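Transmembrane oligosaccharyl transferase (Archaeoglobus fulgidus, PDB 3WAJ) belongs to the STT3 family of the GT-C clan, a membrane protein whose many-helix transmembrane part is joined to large C-terminal globular domains. Local coordinates at residues 131-134 with 135-138; 296-299 with 300-304. All coordinates share one frame; numbering follows the deposited sequence.

Both contacts are local pieces of helix-end geometry, and both lie in the range assigned to the N-terminal STT3 family. Contact 1 comes first along the chain, where the turn after helix 121-131 starts helix 134-144; contact 2 follows at the last turns of helix 278-303, just before the short helix 305-308. Their centres are 34 Å apart and their nearest atoms about 21 Å apart, so neither touches the other, although both sit on the same side of the chain's centre. One shows how a helix begins in this many-helix membrane part and the other how one ends: a side-chain cap at the start, a Schellman motif with glycine at the finish.

Contact 1 of 2, residues 131-134 with 135-138; sequences VFDK and RAAV
Asp-133 reaches forward over the first turn of helix 134-144 and caps it, its carboxylate taking the amide N-H of Ala-136. Its CB lies 5.1 Å from Ala-136 N, and the rest of the side chain spans that gap. At CG the chain is tucked between the backbone N and the carbonyl carbon (chi1 59°), which turns the carboxylate forward, toward the amides of the helix start; CG comes to 3.7 Å from Arg-135 N. One oxygen does the work. OD1 stands 2.8 Å from Ala-136 N, the N-H pointing almost straight at it (174°) and meeting it nearly along its C-O axis. OD1 is just as near to the amide nitrogen of Arg-135, but there the angle is too poor for a bond. The same oxygen lies 3.4 Å from CB of Arg-135, whose side chain then leads away. The other oxygen, Asp-133 OD2, is turned from the helix and lies 4.6 Å from Ala-136 N.

Behind the cap, Phe-132 sets its CB 4.4 Å from CB of Ala-136, a modest apolar contact beside the polar one, while its ring carries CG1 of Val-131 over the centre of one face. The main chain then takes over with a weak bond from Val-138 N to Lys-134 O. Ala-137 turns to helix 121-131, against Tyr-125 and Thr-128, and Ser-444 of helix 429-446 touches Asp-133, Arg-135 and Ala-136.

This is an N-cap: the first amides of a helix have no carbonyl of a preceding helical turn to bond, and the aspartate supplies an acceptor for one of them. A negative carboxylate at this end would also probably interact favourably with the helix dipole.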
ATOM      1  N   VAL A 131      19.014  18.986 -22.131  1.00 68.08           N
ATOM      2  CA  VAL A 131      17.952  19.797 -22.706  1.00 71.10           C
ATOM      3  C   VAL A 131      18.419  21.233 -22.695  1.00 84.28           C
ATOM      4  O   VAL A 131      18.311  21.952 -23.689  1.00 92.93           O
ATOM      5  CB  VAL A 131      16.652  19.676 -21.903  1.00 72.30           C
ATOM      6  CG1 VAL A 131      15.660  20.746 -22.324  1.00 70.79           C
ATOM      7  CG2 VAL A 131      16.042  18.278 -22.071  1.00 70.13           C
ATOM      8  N   PHE A 132      18.966  21.641 -21.559  1.00 86.62           N
ATOM      9  CA  PHE A 132      19.448  23.003 -21.410  1.00 84.95           C
ATOM     10  C   PHE A 132      20.979  23.092 -21.356  1.00 90.49           C
ATOM     11  O   PHE A 132      21.654  22.678 -22.300  1.00 94.37           O
ATOM     12  CB  PHE A 132      18.779  23.659 -20.203  1.00 80.25           C
ATOM     13  CG  PHE A 132      17.273  23.559 -20.224  1.00 76.69           C
ATOM     14  CD1 PHE A 132      16.540  24.136 -21.251  1.00 76.56           C
ATOM     15  CD2 PHE A 132      16.594  22.885 -19.224  1.00 77.02           C
ATOM     16  CE1 PHE A 132      15.151  24.049 -21.276  1.00 74.27           C
ATOM     17  CE2 PHE A 132      15.207  22.796 -19.241  1.00 73.70           C
ATOM     18  CZ  PHE A 132      14.486  23.381 -20.270  1.00 74.08           C
ATOM     19  N   ASP A 133      21.509  23.626 -20.260  1.00 92.18           N
ATOM     20  CA  ASP A 133      22.951  23.764 -20.094  1.00 95.45           C
ATOM     21  C   ASP A 133      23.420  23.131 -18.789  1.00 97.32           C
ATOM     22  O   ASP A 133      22.726  22.297 -18.207  1.00101.08           O
ATOM     23  CB  ASP A 133      23.356  25.238 -20.140  1.00 93.17           C
ATOM     24  CG  ASP A 133      22.670  26.064 -19.068  1.00 94.53           C
ATOM     25  OD1 ASP A 133      22.612  25.606 -17.908  1.00102.75           O
ATOM     26  OD2 ASP A 133      22.189  27.172 -19.388  1.00 86.59           O
ATOM     27  N   LYS A 134      24.602  23.533 -18.333  1.00 90.54           N
ATOM     28  CA  LYS A 134      25.166  23.007 -17.095  1.00 80.36           C
ATOM     29  C   LYS A 134      24.728  23.772 -15.852  1.00 76.83           C
ATOM     30  O   LYS A 134      24.533  23.186 -14.787  1.00 81.18           O
ATOM     31  CB  LYS A 134      26.694  23.074 -17.132  1.00 80.69           C
ATOM     32  CG  LYS A 134      27.367  21.734 -17.383  1.00 89.69           C
ATOM     33  CD  LYS A 134      28.493  21.863 -18.395  1.00 97.61           C
ATOM     34  CE  LYS A 134      28.934  20.501 -18.907  1.00101.20           C
ATOM     35  NZ  LYS A 134      30.230  20.575 -19.636  1.00103.14           N
ATOM     36  N   ARG A 135      24.575  25.085 -15.994  1.00 78.54           N
ATOM     37  CA  ARG A 135      24.160  25.933 -14.882  1.00 81.46           C
ATOM     38  C   ARG A 135      22.833  25.421 -14.335  1.00 72.00           C
ATOM     39  O   ARG A 135      22.664  25.277 -13.124  1.00 68.60           O
ATOM     40  CB  ARG A 135      24.013  27.382 -15.351  1.00 92.02           C
ATOM     41  CG  ARG A 135      25.224  27.921 -16.094  1.00 95.85           C
ATOM     42  CD  ARG A 135      25.826  29.117 -15.375  1.00101.78           C
ATOM     43  NE  ARG A 135      27.153  29.450 -15.884  1.00109.36           N
ATOM     44  CZ  ARG A 135      27.777  30.600 -15.648  1.00113.32           C
ATOM     45  NH1 ARG A 135      27.193  31.533 -14.908  1.00116.00           N
ATOM     46  NH2 ARG A 135      28.984  30.817 -16.152  1.00111.94           N
ATOM     47  N   ALA A 136      21.893  25.147 -15.234  1.00 71.63           N
ATOM     48  CA  ALA A 136      20.572  24.646 -14.841  1.00 75.90           C
ATOM     49  C   ALA A 136      20.645  23.237 -14.238  1.00 76.49           C
ATOM     50  O   ALA A 136      19.929  22.916 -13.290  1.00 75.69           O
ATOM     51  CB  ALA A 136      19.619  24.663 -16.025  1.00 75.76           C
ATOM     52  N   ALA A 137      21.527  22.412 -14.790  1.00 75.61           N
ATOM     53  CA  ALA A 137      21.646  21.014 -14.394  1.00 76.56           C
ATOM     54  C   ALA A 137      22.187  20.817 -12.985  1.00 85.03           C
ATOM     55  O   ALA A 137      22.092  19.727 -12.418  1.00 87.63           O
ATOM     56  CB  ALA A 137      22.490  20.272 -15.395  1.00 78.46           C
ATOM     57  N   VAL A 138      22.759  21.878 -12.426  1.00 89.39           N
ATOM     58  CA  VAL A 138      23.315  21.838 -11.078  1.00 89.10           C
ATOM     59  C   VAL A 138      22.260  22.255 -10.054  1.00 82.61           C
ATOM     60  O   VAL A 138      22.092  21.602  -9.017  1.00 81.04           O
ATOM     61  CB  VAL A 138      24.584  22.713 -10.981  1.00 93.91           C
ATOM     62  CG1 VAL A 138      24.723  23.332  -9.606  1.00 94.16           C
ATOM     63  CG2 VAL A 138      25.811  21.890 -11.331  1.00 94.84           C
TER

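Contact 2 of 2, residues 296-299 with 300-304; sequences QIEK and WNDVG
Gln-296 folds its side chain over one face of the Trp-300 indole, one turn further along helix 278-303, near the point where a Schellman motif ends that helix. The amide nitrogen NE2 hangs 2.9 Å above the ring plane, displaced toward the rim, with CE2 among the atoms beneath it. It is also close to Trp-300 NE1, but both are donors and they do not bond. Further back, CG lies over the six-membered ring, 3.8 Å from its centroid, in a CH-pi contact. CG stands anti to the backbone N (chi1 -176°) and the chain then bends at chi2, which brings the amide across the indole with the two planes 54° apart. Ile-297 CA approaches the ring obliquely. Outside the segments, the ring of Phe-305 meets the indole, and Phe-306 touches it too.

On another side of the helix Glu-298 meets Asp-302, again four residues on. Its OE2 comes to 2.8 Å from Asp-302 OD1, a close approach of two like-charged carboxylates that would tend to raise the pKa of one of them. Arg-243 forms a salt bridge with that same OE2, and Lys-244 touches both acidic residues, so these positive residues probably offset part of the repulsion. The side chain of Asn-301 lies against Met-316 of helix 315-332, as do those of Ile-297 and Glu-298.

The main chain keeps the regular i to i+4 pattern up to Val-303, whose N bonds Lys-299 O. Gly-304 then takes positive phi (105°), and its N gives two weak bonds back into the last turn: one to Trp-300 O at 3.2 Å, the other to Asn-301 O at 3.1 Å.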
ATOM      1  N   GLN A 296      12.227   5.463 -42.650  1.00 55.97           N
ATOM      2  CA  GLN A 296      11.827   5.337 -44.040  1.00 49.80           C
ATOM      3  C   GLN A 296      11.034   6.553 -44.556  1.00 49.34           C
ATOM      4  O   GLN A 296      11.227   6.996 -45.692  1.00 51.86           O
ATOM      5  CB  GLN A 296      11.007   4.060 -44.226  1.00 50.42           C
ATOM      6  CG  GLN A 296      10.632   3.806 -45.663  1.00 57.21           C
ATOM      7  CD  GLN A 296      11.838   3.793 -46.589  1.00 57.24           C
ATOM      8  OE1 GLN A 296      12.782   3.026 -46.396  1.00 65.36           O
ATOM      9  NE2 GLN A 296      11.813   4.650 -47.597  1.00 51.83           N
ATOM     10  N   ILE A 297      10.148   7.094 -43.727  1.00 44.90           N
ATOM     11  CA  ILE A 297       9.397   8.276 -44.125  1.00 46.79           C
ATOM     12  C   ILE A 297      10.372   9.416 -44.440  1.00 48.39           C
ATOM     13  O   ILE A 297      10.258  10.082 -45.493  1.00 47.84           O
ATOM     14  CB  ILE A 297       8.339   8.678 -43.073  1.00 44.64           C
ATOM     15  CG1 ILE A 297       7.177   7.682 -43.102  1.00 45.79           C
ATOM     16  CG2 ILE A 297       7.817  10.066 -43.339  1.00 35.38           C
ATOM     17  CD1 ILE A 297       6.176   7.856 -41.975  1.00 47.05           C
ATOM     18  N   GLU A 298      11.358   9.608 -43.563  1.00 39.16           N
ATOM     19  CA  GLU A 298      12.379  10.628 -43.800  1.00 41.57           C
ATOM     20  C   GLU A 298      13.175  10.369 -45.104  1.00 44.72           C
ATOM     21  O   GLU A 298      13.467  11.305 -45.866  1.00 41.56           O
ATOM     22  CB  GLU A 298      13.298  10.781 -42.586  1.00 41.95           C
ATOM     23  CG  GLU A 298      14.203  12.029 -42.628  1.00 47.61           C
ATOM     24  CD  GLU A 298      13.441  13.350 -42.771  1.00 54.32           C
ATOM     25  OE1 GLU A 298      12.321  13.460 -42.227  1.00 48.40           O
ATOM     26  OE2 GLU A 298      13.976  14.292 -43.421  1.00 62.49           O
ATOM     27  N   LYS A 299      13.479   9.102 -45.385  1.00 42.66           N
ATOM     28  CA  LYS A 299      14.220   8.764 -46.603  1.00 39.84           C
ATOM     29  C   LYS A 299      13.461   9.176 -47.860  1.00 41.98           C
ATOM     30  O   LYS A 299      14.056   9.732 -48.782  1.00 43.67           O
ATOM     31  CB  LYS A 299      14.598   7.277 -46.639  1.00 38.02           C
ATOM     32  CG  LYS A 299      15.749   6.903 -45.679  1.00 46.15           C
ATOM     33  CD  LYS A 299      15.978   5.384 -45.594  1.00 49.52           C
ATOM     34  CE  LYS A 299      16.380   4.804 -46.947  1.00 54.08           C
ATOM     35  NZ  LYS A 299      16.505   3.314 -46.919  1.00 52.44           N
ATOM     36  N   TRP A 300      12.152   8.918 -47.878  1.00 42.93           N
ATOM     37  CA  TRP A 300      11.284   9.313 -48.990  1.00 41.27           C
ATOM     38  C   TRP A 300      11.234  10.820 -49.139  1.00 44.17           C
ATOM     39  O   TRP A 300      11.203  11.357 -50.251  1.00 47.68           O
ATOM     40  CB  TRP A 300       9.863   8.780 -48.779  1.00 47.73           C
ATOM     41  CG  TRP A 300       9.769   7.324 -49.076  1.00 49.38           C
ATOM     42  CD1 TRP A 300      10.555   6.613 -49.945  1.00 47.80           C
ATOM     43  CD2 TRP A 300       8.855   6.386 -48.497  1.00 46.30           C
ATOM     44  NE1 TRP A 300      10.175   5.293 -49.946  1.00 48.56           N
ATOM     45  CE2 TRP A 300       9.135   5.125 -49.067  1.00 47.72           C
ATOM     46  CE3 TRP A 300       7.833   6.488 -47.547  1.00 46.55           C
ATOM     47  CZ2 TRP A 300       8.428   3.972 -48.718  1.00 48.64           C
ATOM     48  CZ3 TRP A 300       7.128   5.343 -47.203  1.00 47.14           C
ATOM     49  CH2 TRP A 300       7.431   4.103 -47.783  1.00 50.32           C
ATOM     50  N   ASN A 301      11.216  11.498 -48.001  1.00 43.25           N
ATOM     51  CA  ASN A 301      11.245  12.947 -47.972  1.00 41.95           C
ATOM     52  C   ASN A 301      12.542  13.466 -48.594  1.00 41.55           C
ATOM     53  O   ASN A 301      12.519  14.277 -49.528  1.00 37.64           O
ATOM     54  CB  ASN A 301      11.130  13.417 -46.523  1.00 39.18           C
ATOM     55  CG  ASN A 301      10.956  14.900 -46.414  1.00 42.76           C
ATOM     56  OD1 ASN A 301      11.599  15.552 -45.592  1.00 51.27           O
ATOM     57  ND2 ASN A 301      10.085  15.452 -47.250  1.00 39.22           N
ATOM     58  N   ASP A 302      13.668  12.976 -48.076  1.00 41.81           N
ATOM     59  CA  ASP A 302      14.979  13.437 -48.518  1.00 46.57           C
ATOM     60  C   ASP A 302      15.241  13.164 -49.995  1.00 47.09           C
ATOM     61  O   ASP A 302      15.960  13.924 -50.639  1.00 40.81           O
ATOM     62  CB  ASP A 302      16.086  12.809 -47.676  1.00 47.90           C
ATOM     63  CG  ASP A 302      16.015  13.206 -46.207  1.00 53.63           C
ATOM     64  OD1 ASP A 302      15.384  14.235 -45.870  1.00 63.38           O
ATOM     65  OD2 ASP A 302      16.619  12.469 -45.391  1.00 45.01           O
ATOM     66  N   VAL A 303      14.651  12.094 -50.530  1.00 42.91           N
ATOM     67  CA  VAL A 303      14.883  11.715 -51.923  1.00 38.75           C
ATOM     68  C   VAL A 303      14.019  12.546 -52.872  1.00 41.02           C
ATOM     69  O   VAL A 303      14.351  12.721 -54.041  1.00 42.88           O
ATOM     70  CB  VAL A 303      14.682  10.186 -52.166  1.00 45.05           C
ATOM     71  CG1 VAL A 303      13.201   9.815 -52.136  1.00 40.41           C
ATOM     72  CG2 VAL A 303      15.314   9.754 -53.488  1.00 42.06           C
ATOM     73  N   GLY A 304      12.925  13.094 -52.359  1.00 39.09           N
ATOM     74  CA  GLY A 304      12.071  13.937 -53.179  1.00 39.83           C
ATOM     75  C   GLY A 304      10.798  13.221 -53.578  1.00 43.72           C
ATOM     76  O   GLY A 304      10.055  13.685 -54.431  1.00 44.70           O
TER